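Local coordinates for PilM (Pseudomonas aeruginosa, PDB 3HG9), which is of unknown function but probably takes part in the formation of a type IV pilus, perhaps of conjugative type, at residues D13-S18 with S72-L77; S18-R23 with T83-D88; E28-N33 with G59-G64. All blocks are in the same frame, centred on the assembly; numbering follows the deposited sequence.

Interaction 1: D13-S18 with S72-L77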
loop_
_atom_site.group_PDB
_atom_site.type_symbol
_atom_site.label_atom_id
_atom_site.label_comp_id
_atom_site.label_asym_id
_atom_site.label_seq_id
_atom_site.Cartn_x
_atom_site.Cartn_y
_atom_site.Cartn_z
ATOM N N ASP B 13 -0.604 20.635 0.082
ATOM C CA ASP B 13 0.496 19.704 0.081
ATOM C C ASP B 13 1.114 19.607 1.503
ATOM O O ASP B 13 1.639 18.537 1.923
ATOM C CB ASP B 13 1.468 20.189 -0.979
ATOM C CG ASP B 13 0.715 20.675 -2.270
ATOM O OD1 ASP B 13 0.166 19.793 -3.004
ATOM O OD2 ASP B 13 0.629 21.930 -2.512
ATOM N N THR B 14 1.026 20.718 2.236
ATOM C CA THR B 14 1.339 20.743 3.638
ATOM C C THR B 14 0.236 19.952 4.355
ATOM O O THR B 14 0.457 19.069 5.173
ATOM C CB THR B 14 1.272 22.207 4.106
ATOM O OG1 THR B 14 2.511 22.870 3.854
ATOM C CG2 THR B 14 0.924 22.323 5.621
ATOM N N LEU B 15 -0.990 20.247 4.045
ATOM C CA LEU B 15 -2.037 19.491 4.640
ATOM C C LEU B 15 -1.996 17.954 4.372
ATOM O O LEU B 15 -2.356 17.145 5.256
ATOM C CB LEU B 15 -3.338 20.092 4.147
ATOM C CG LEU B 15 -4.529 19.475 4.848
ATOM C CD1 LEU B 15 -4.421 19.745 6.333
ATOM C CD2 LEU B 15 -5.885 19.997 4.256
ATOM N N ALA B 16 -1.626 17.559 3.149
ATOM C CA ALA B 16 -1.553 16.143 2.779
ATOM C C ALA B 16 -0.441 15.458 3.561
ATOM O O ALA B 16 -0.649 14.394 4.126
ATOM C CB ALA B 16 -1.301 16.008 1.260
ATOM N N ARG B 17 0.727 16.091 3.582
ATOM C CA ARG B 17 1.823 15.776 4.479
ATOM C C ARG B 17 1.449 15.624 6.009
ATOM O O ARG B 17 1.852 14.631 6.651
ATOM C CB ARG B 17 2.959 16.807 4.253
ATOM C CG ARG B 17 3.969 16.398 3.109
ATOM C CD ARG B 17 5.196 17.352 3.037
ATOM N NE ARG B 17 6.532 16.745 2.803
ATOM C CZ ARG B 17 7.063 16.458 1.602
ATOM N NH1 ARG B 17 6.389 16.710 0.478
ATOM N NH2 ARG B 17 8.275 15.897 1.501
ATOM N N SER B 18 0.663 16.544 6.568
ATOM C CA SER B 18 0.168 16.397 7.955
ATOM C C SER B 18 -0.738 15.149 8.085
ATOM O O SER B 18 -0.558 14.304 8.977
ATOM C CB SER B 18 -0.627 17.660 8.365
ATOM O OG SER B 18 0.138 18.852 8.104
ATOM N N SER B 72 -14.428 16.502 4.967
ATOM C CA SER B 72 -14.916 17.097 3.725
ATOM C C SER B 72 -13.844 17.965 3.056
ATOM O O SER B 72 -13.514 19.081 3.519
ATOM C CB SER B 72 -16.309 17.776 3.885
ATOM O OG SER B 72 -16.436 18.520 5.098
ATOM N N PRO B 73 -13.326 17.460 1.939
ATOM C CA PRO B 73 -11.985 17.817 1.506
ATOM C C PRO B 73 -11.948 19.174 0.866
ATOM O O PRO B 73 -12.997 19.678 0.477
ATOM C CB PRO B 73 -11.664 16.749 0.455
ATOM C CG PRO B 73 -13.009 16.453 -0.163
ATOM C CD PRO B 73 -14.071 16.719 0.911
ATOM N N PRO B 74 -10.764 19.790 0.853
ATOM C CA PRO B 74 -10.302 20.950 0.081
ATOM C C PRO B 74 -9.838 20.441 -1.206
ATOM O O PRO B 74 -9.696 19.239 -1.314
ATOM C CB PRO B 74 -9.095 21.430 0.871
ATOM C CG PRO B 74 -9.471 21.122 2.270
ATOM C CD PRO B 74 -10.113 19.746 2.174
ATOM N N ALA B 75 -9.585 21.299 -2.187
ATOM C CA ALA B 75 -9.338 20.789 -3.537
ATOM C C ALA B 75 -7.873 20.576 -3.866
ATOM O O ALA B 75 -7.021 21.359 -3.478
ATOM C CB ALA B 75 -10.027 21.663 -4.585
ATOM N N GLY B 76 -7.594 19.508 -4.614
ATOM C CA GLY B 76 -6.218 19.061 -4.937
ATOM C C GLY B 76 -5.598 18.164 -3.874
ATOM O O GLY B 76 -4.397 17.896 -3.932
ATOM N N LEU B 77 -6.415 17.685 -2.934
ATOM C CA LEU B 77 -5.965 17.070 -1.648
ATOM C C LEU B 77 -5.826 15.573 -1.791
ATOM O O LEU B 77 -4.935 14.963 -1.164
ATOM C CB LEU B 77 -6.968 17.335 -0.471
ATOM C CG LEU B 77 -6.696 16.485 0.790
ATOM C CD1 LEU B 77 -5.460 16.894 1.612
ATOM C CD2 LEU B 77 -7.855 16.367 1.733
#
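In L15 and in L77 alike, CG stands anti to the backbone N (chi1 -173° and 168°), and this shared choice brings the two leucine ends together where helix 12-31 packs against the start of helix 77-83. The seam shows how helix-helix packing can begin right at a helix start. There L15 CD2 lies 4.1 Å from L77 CD1, the side chains meeting at a slant rather than end-on. L77 CD1 also reaches the helix backbone, 4.1 Å from A16 CA, and touches the methyl of A16, so one branch of a single leucine spans the surface between two consecutive residues. No hydrogen bond crosses the contact, which is apolar throughout. G76, at the N-cap of helix 77-83 with a positive phi of 86°, turns the chain into that helix just ahead of L77. Further along the same helix, A80 and V81 continue the packing on A16, while V119 of the second subunit packs on L77, joining this small apolar cluster to the dimer. The P74 ring adds a looser contact, P74 CG lying 4.3 Å from L15 CD2.

Interaction 2: S18-R23 with T83-D88; sequences SLLLYR and TGTESD
L20 meets both G84 and T85, its forked end pressing on the turn by which the chain leaves helix 77-83 for strand 88-94. Its CG lies anti to the carbonyl carbon (chi1 -72°), and both methyls bear on the threonine: L20 CD2 comes to 3.5 Å from T85 CG2 and L20 CD1 to 3.8 Å from the same atom, the two side chains crossing at roughly a right angle. L20 CD1 alone also meets the backbone, 3.5 Å from G84 O. One helical turn on, R23 reaches out with CG anti to its backbone N and bends at chi3 (85°). This brings the guanidinium under the leucine, L20 CD2 lying 4.2 Å above its plane, over the centre. R23 NH2 is also 4.2 Å from T85 CG2. The methyl of T85 rests against the leucine and the nearby end of the arginine, whereas its hydroxyl turns back to helix 77-83, hydrogen-bonded to D82 O and V81 O. L20 thus covers one face of a guanidinium whose NH2 is salt-bridged to D88 of the second subunit, a pairing made reciprocally between the two chains, so packing within the chain and pairing between subunits meet at R23.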
loop_
_atom_site.group_PDB
_atom_site.type_symbol
_atom_site.label_atom_id
_atom_site.label_comp_id
_atom_site.label_asym_id
_atom_site.label_seq_id
_atom_site.Cartn_x
_atom_site.Cartn_y
_atom_site.Cartn_z
ATOM N N SER B 18 0.663 16.544 6.568
ATOM C CA SER B 18 0.168 16.397 7.955
ATOM C C SER B 18 -0.738 15.149 8.085
ATOM O O SER B 18 -0.558 14.304 8.977
ATOM C CB SER B 18 -0.627 17.660 8.365
ATOM O OG SER B 18 0.138 18.852 8.104
ATOM N N LEU B 19 -1.699 15.018 7.179
ATOM C CA LEU B 19 -2.419 13.790 7.125
ATOM C C LEU B 19 -1.452 12.566 7.190
ATOM O O LEU B 19 -1.598 11.683 8.052
ATOM C CB LEU B 19 -3.265 13.762 5.855
ATOM C CG LEU B 19 -4.217 12.556 5.870
ATOM C CD1 LEU B 19 -5.544 12.992 5.219
ATOM C CD2 LEU B 19 -3.678 11.333 5.110
ATOM N N LEU B 20 -0.466 12.509 6.291
ATOM C CA LEU B 20 0.364 11.274 6.188
ATOM C C LEU B 20 1.069 11.063 7.506
ATOM O O LEU B 20 1.183 9.921 8.056
ATOM C CB LEU B 20 1.388 11.389 5.058
ATOM C CG LEU B 20 0.527 11.289 3.853
ATOM C CD1 LEU B 20 1.304 11.366 2.568
ATOM C CD2 LEU B 20 -0.347 9.991 3.968
ATOM N N LEU B 21 1.502 12.183 8.044
ATOM C CA LEU B 21 2.215 12.141 9.276
ATOM C C LEU B 21 1.328 11.651 10.431
ATOM O O LEU B 21 1.795 10.909 11.309
ATOM C CB LEU B 21 2.714 13.531 9.533
ATOM C CG LEU B 21 3.511 13.726 10.781
ATOM C CD1 LEU B 21 4.211 15.033 10.480
ATOM C CD2 LEU B 21 2.607 13.804 12.035
ATOM N N TYR B 22 0.063 12.071 10.450
ATOM C CA TYR B 22 -0.887 11.650 11.540
ATOM C C TYR B 22 -1.187 10.183 11.363
ATOM O O TYR B 22 -1.120 9.381 12.305
ATOM C CB TYR B 22 -2.174 12.396 11.395
ATOM C CG TYR B 22 -3.223 12.142 12.432
ATOM C CD1 TYR B 22 -3.224 12.835 13.630
ATOM C CD2 TYR B 22 -4.310 11.300 12.152
ATOM C CE1 TYR B 22 -4.268 12.602 14.615
ATOM C CE2 TYR B 22 -5.356 11.078 13.094
ATOM C CZ TYR B 22 -5.321 11.710 14.308
ATOM O OH TYR B 22 -6.359 11.493 15.186
ATOM N N ARG B 23 -1.467 9.837 10.112
ATOM C CA ARG B 23 -1.671 8.447 9.750
ATOM C C ARG B 23 -0.612 7.511 10.364
ATOM O O ARG B 23 -0.924 6.423 10.919
ATOM C CB ARG B 23 -1.705 8.248 8.211
ATOM C CG ARG B 23 -2.131 6.795 7.866
ATOM C CD ARG B 23 -2.270 6.532 6.416
ATOM N NE ARG B 23 -0.987 6.186 5.794
ATOM C CZ ARG B 23 -0.855 5.736 4.546
ATOM N NH1 ARG B 23 -1.947 5.570 3.814
ATOM N NH2 ARG B 23 0.369 5.465 4.019
ATOM N N THR B 83 -0.081 11.045 -4.220
ATOM C CA THR B 83 1.300 11.296 -4.509
ATOM C C THR B 83 2.276 10.972 -3.390
ATOM O O THR B 83 3.203 10.222 -3.606
ATOM C CB THR B 83 1.474 12.754 -4.911
ATOM O OG1 THR B 83 0.186 13.263 -5.328
ATOM C CG2 THR B 83 2.478 12.849 -6.032
ATOM N N GLY B 84 2.094 11.543 -2.212
ATOM C CA GLY B 84 3.075 11.356 -1.147
ATOM C C GLY B 84 3.043 10.008 -0.467
ATOM O O GLY B 84 3.688 9.814 0.567
ATOM N N THR B 85 2.308 9.057 -1.037
ATOM C CA THR B 85 2.084 7.765 -0.352
ATOM C C THR B 85 2.882 6.602 -0.958
ATOM O O THR B 85 3.700 6.000 -0.266
ATOM C CB THR B 85 0.570 7.400 -0.219
ATOM O OG1 THR B 85 -0.115 7.680 -1.443
ATOM C CG2 THR B 85 -0.096 8.223 0.905
ATOM N N GLU B 86 2.663 6.318 -2.238
ATOM C CA GLU B 86 3.214 5.128 -2.892
ATOM C C GLU B 86 2.136 4.094 -3.212
ATOM O O GLU B 86 1.509 4.181 -4.284
ATOM C CB GLU B 86 4.318 4.470 -2.090
ATOM C CG GLU B 86 5.688 4.911 -2.474
ATOM C CD GLU B 86 6.657 3.798 -2.194
ATOM O OE1 GLU B 86 7.898 4.035 -2.179
ATOM O OE2 GLU B 86 6.149 2.662 -1.987
ATOM N N SER B 87 1.930 3.129 -2.311
ATOM C CA SER B 87 0.794 2.218 -2.416
ATOM C C SER B 87 1.285 0.798 -2.521
ATOM O O SER B 87 2.358 0.535 -3.088
ATOM C CB SER B 87 -0.107 2.552 -3.608
ATOM O OG SER B 87 -1.461 2.100 -3.406
ATOM N N ASP B 88 0.525 -0.130 -1.945
ATOM C CA ASP B 88 1.101 -1.456 -1.753
ATOM C C ASP B 88 0.030 -2.446 -1.592
ATOM O O ASP B 88 -0.730 -2.371 -0.597
ATOM C CB ASP B 88 2.004 -1.498 -0.510
ATOM C CG ASP B 88 2.559 -2.935 -0.203
ATOM O OD1 ASP B 88 3.707 -3.004 0.365
ATOM O OD2 ASP B 88 1.838 -3.970 -0.492
#

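Interaction 3: E28-N33 with G59-G64; sequences EYAHAN and GYIAAG
A30 CB and I61 CD1 touch at 3.8 Å, the heart of a helix-on-hairpin packing in which the last turn of helix 12-31 rests on the two-stranded antiparallel sheet formed by strands 57-62 and 65-70. The same I61 CD1 lies 4.1 Å from A30 CA, so the tip of the isoleucine bears on the helix backbone as well as on the methyl. A small residue here lets helix and hairpin come close: the CA atoms of A30 and G64 are 5.8 Å apart. A30 CB also meets the backbone of the hairpin turn, 4.0 Å from G64 O. At the side, the Y29 ring approaches the isoleucine more loosely and obliquely. I61 CG1 stands anti to the carbonyl carbon (chi1 -65°), and with CD1 nearly extended from it (chi2 167°) the branch reaches across to the helix. In the next shell, S66 of the partner strand touches both A30 and I61, and F36 packs on I61. The hairpin is itself held by backbone bonding between Y60 and Y67, and H31, next along the helix, meets the ring of H126, a purification-tag residue of the second subunit. At the turn, A62 O accepts a hydrogen bond from T65 OG1.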
loop_
_atom_site.group_PDB
_atom_site.type_symbol
_atom_site.label_atom_id
_atom_site.label_comp_id
_atom_site.label_asym_id
_atom_site.label_seq_id
_atom_site.Cartn_x
_atom_site.Cartn_y
_atom_site.Cartn_z
ATOM N N GLU B 28 1.192 3.055 14.043
ATOM C CA GLU B 28 2.166 2.383 14.877
ATOM C C GLU B 28 1.696 2.195 16.293
ATOM O O GLU B 28 2.075 1.238 16.955
ATOM C CB GLU B 28 3.516 3.083 14.821
ATOM C CG GLU B 28 4.444 2.565 13.683
ATOM C CD GLU B 28 5.670 3.451 13.536
ATOM O OE1 GLU B 28 6.672 3.053 12.882
ATOM O OE2 GLU B 28 5.640 4.573 14.100
ATOM N N TYR B 29 0.879 3.106 16.760
ATOM C CA TYR B 29 0.193 2.907 17.975
ATOM C C TYR B 29 -0.691 1.698 17.772
ATOM O O TYR B 29 -0.721 0.836 18.640
ATOM C CB TYR B 29 -0.650 4.131 18.259
ATOM C CG TYR B 29 -1.630 3.988 19.402
ATOM C CD1 TYR B 29 -2.780 3.213 19.255
ATOM C CD2 TYR B 29 -1.427 4.667 20.619
ATOM C CE1 TYR B 29 -3.689 3.075 20.292
ATOM C CE2 TYR B 29 -2.360 4.558 21.690
ATOM C CZ TYR B 29 -3.494 3.750 21.508
ATOM O OH TYR B 29 -4.445 3.590 22.525
ATOM N N ALA B 30 -1.419 1.634 16.643
ATOM C CA ALA B 30 -2.306 0.511 16.342
ATOM C C ALA B 30 -1.648 -0.843 16.651
ATOM O O ALA B 30 -2.224 -1.675 17.347
ATOM C CB ALA B 30 -2.776 0.556 14.885
ATOM N N HIS B 31 -0.462 -1.065 16.105
ATOM C CA HIS B 31 0.406 -2.173 16.489
ATOM C C HIS B 31 0.636 -2.214 18.034
ATOM O O HIS B 31 0.044 -3.032 18.717
ATOM C CB HIS B 31 1.745 -2.080 15.705
ATOM C CG HIS B 31 2.708 -3.198 16.000
ATOM N ND1 HIS B 31 3.350 -3.331 17.216
ATOM C CD2 HIS B 31 3.133 -4.236 15.232
ATOM C CE1 HIS B 31 4.126 -4.405 17.183
ATOM N NE2 HIS B 31 4.014 -4.973 15.992
ATOM N N ALA B 32 1.497 -1.325 18.548
ATOM C CA ALA B 32 1.753 -1.123 19.983
ATOM C C ALA B 32 0.481 -0.746 20.698
ATOM O O ALA B 32 0.401 0.335 21.276
ATOM C CB ALA B 32 2.825 -0.012 20.194
ATOM N N ASN B 33 -0.508 -1.640 20.609
ATOM C CA ASN B 33 -1.815 -1.573 21.297
ATOM C C ASN B 33 -2.881 -2.393 20.564
ATOM O O ASN B 33 -3.926 -1.846 20.168
ATOM C CB ASN B 33 -2.319 -0.139 21.532
ATOM C CG ASN B 33 -2.193 0.301 22.997
ATOM O OD1 ASN B 33 -3.209 0.530 23.693
ATOM N ND2 ASN B 33 -0.945 0.422 23.474
ATOM N N GLY B 59 -8.857 10.381 12.558
ATOM C CA GLY B 59 -8.297 9.082 12.338
ATOM C C GLY B 59 -9.193 8.082 13.007
ATOM O O GLY B 59 -9.944 8.489 13.873
ATOM N N TYR B 60 -9.091 6.789 12.623
ATOM C CA TYR B 60 -9.882 5.671 13.186
ATOM C C TYR B 60 -9.023 4.387 13.131
ATOM O O TYR B 60 -7.967 4.335 12.479
ATOM C CB TYR B 60 -11.179 5.486 12.359
ATOM C CG TYR B 60 -12.354 4.771 13.027
ATOM C CD1 TYR B 60 -12.934 5.293 14.192
ATOM C CD2 TYR B 60 -12.926 3.607 12.477
ATOM C CE1 TYR B 60 -14.019 4.654 14.826
ATOM C CE2 TYR B 60 -14.017 2.970 13.099
ATOM C CZ TYR B 60 -14.560 3.515 14.283
ATOM O OH TYR B 60 -15.625 2.966 14.985
ATOM N N ILE B 61 -9.447 3.338 13.795
ATOM C CA ILE B 61 -8.791 2.085 13.578
ATOM C C ILE B 61 -9.982 1.185 13.488
ATOM O O ILE B 61 -11.082 1.488 14.039
ATOM C CB ILE B 61 -7.815 1.685 14.728
ATOM C CG1 ILE B 61 -6.659 2.686 14.786
ATOM C CG2 ILE B 61 -7.230 0.254 14.532
ATOM C CD1 ILE B 61 -5.798 2.622 16.010
ATOM N N ALA B 62 -9.777 0.098 12.762
ATOM C CA ALA B 62 -10.778 -0.921 12.598
ATOM C C ALA B 62 -9.994 -2.146 12.063
ATOM O O ALA B 62 -9.200 -2.007 11.123
ATOM C CB ALA B 62 -11.836 -0.445 11.625
ATOM N N ALA B 63 -10.194 -3.323 12.681
ATOM C CA ALA B 63 -9.153 -4.343 12.709
ATOM C C ALA B 63 -7.945 -3.597 13.267
ATOM O O ALA B 63 -8.112 -2.452 13.687
ATOM C CB ALA B 63 -8.877 -4.904 11.283
ATOM N N GLY B 64 -6.758 -4.216 13.315
ATOM C CA GLY B 64 -5.489 -3.447 13.549
ATOM C C GLY B 64 -4.972 -2.590 12.364
ATOM O O GLY B 64 -3.789 -2.268 12.293
#

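How the interactions relate
Helix 12-31 is common to all three contacts, which follow one another down its length: interaction 1 near its start, interaction 2 in the middle and interaction 3 at its end. The centres of interactions 1 and 2 lie about 11 Å apart. Between the centres of interactions 2 and 3 the distance is about 16 Å, and between those of interactions 1 and 3 about 22 Å. Interactions 1 and 2 share S18 and cross along the chain, taking the two ends of helix 77-83 in turn; interaction 3 is nested inside both loops. It packs on interaction 2, with Y22 CE2 3.6 Å from G59 N. One helix thus gathers a hairpin, a second helix and the chain leading to strand 88-94, and every contact also meets the second subunit.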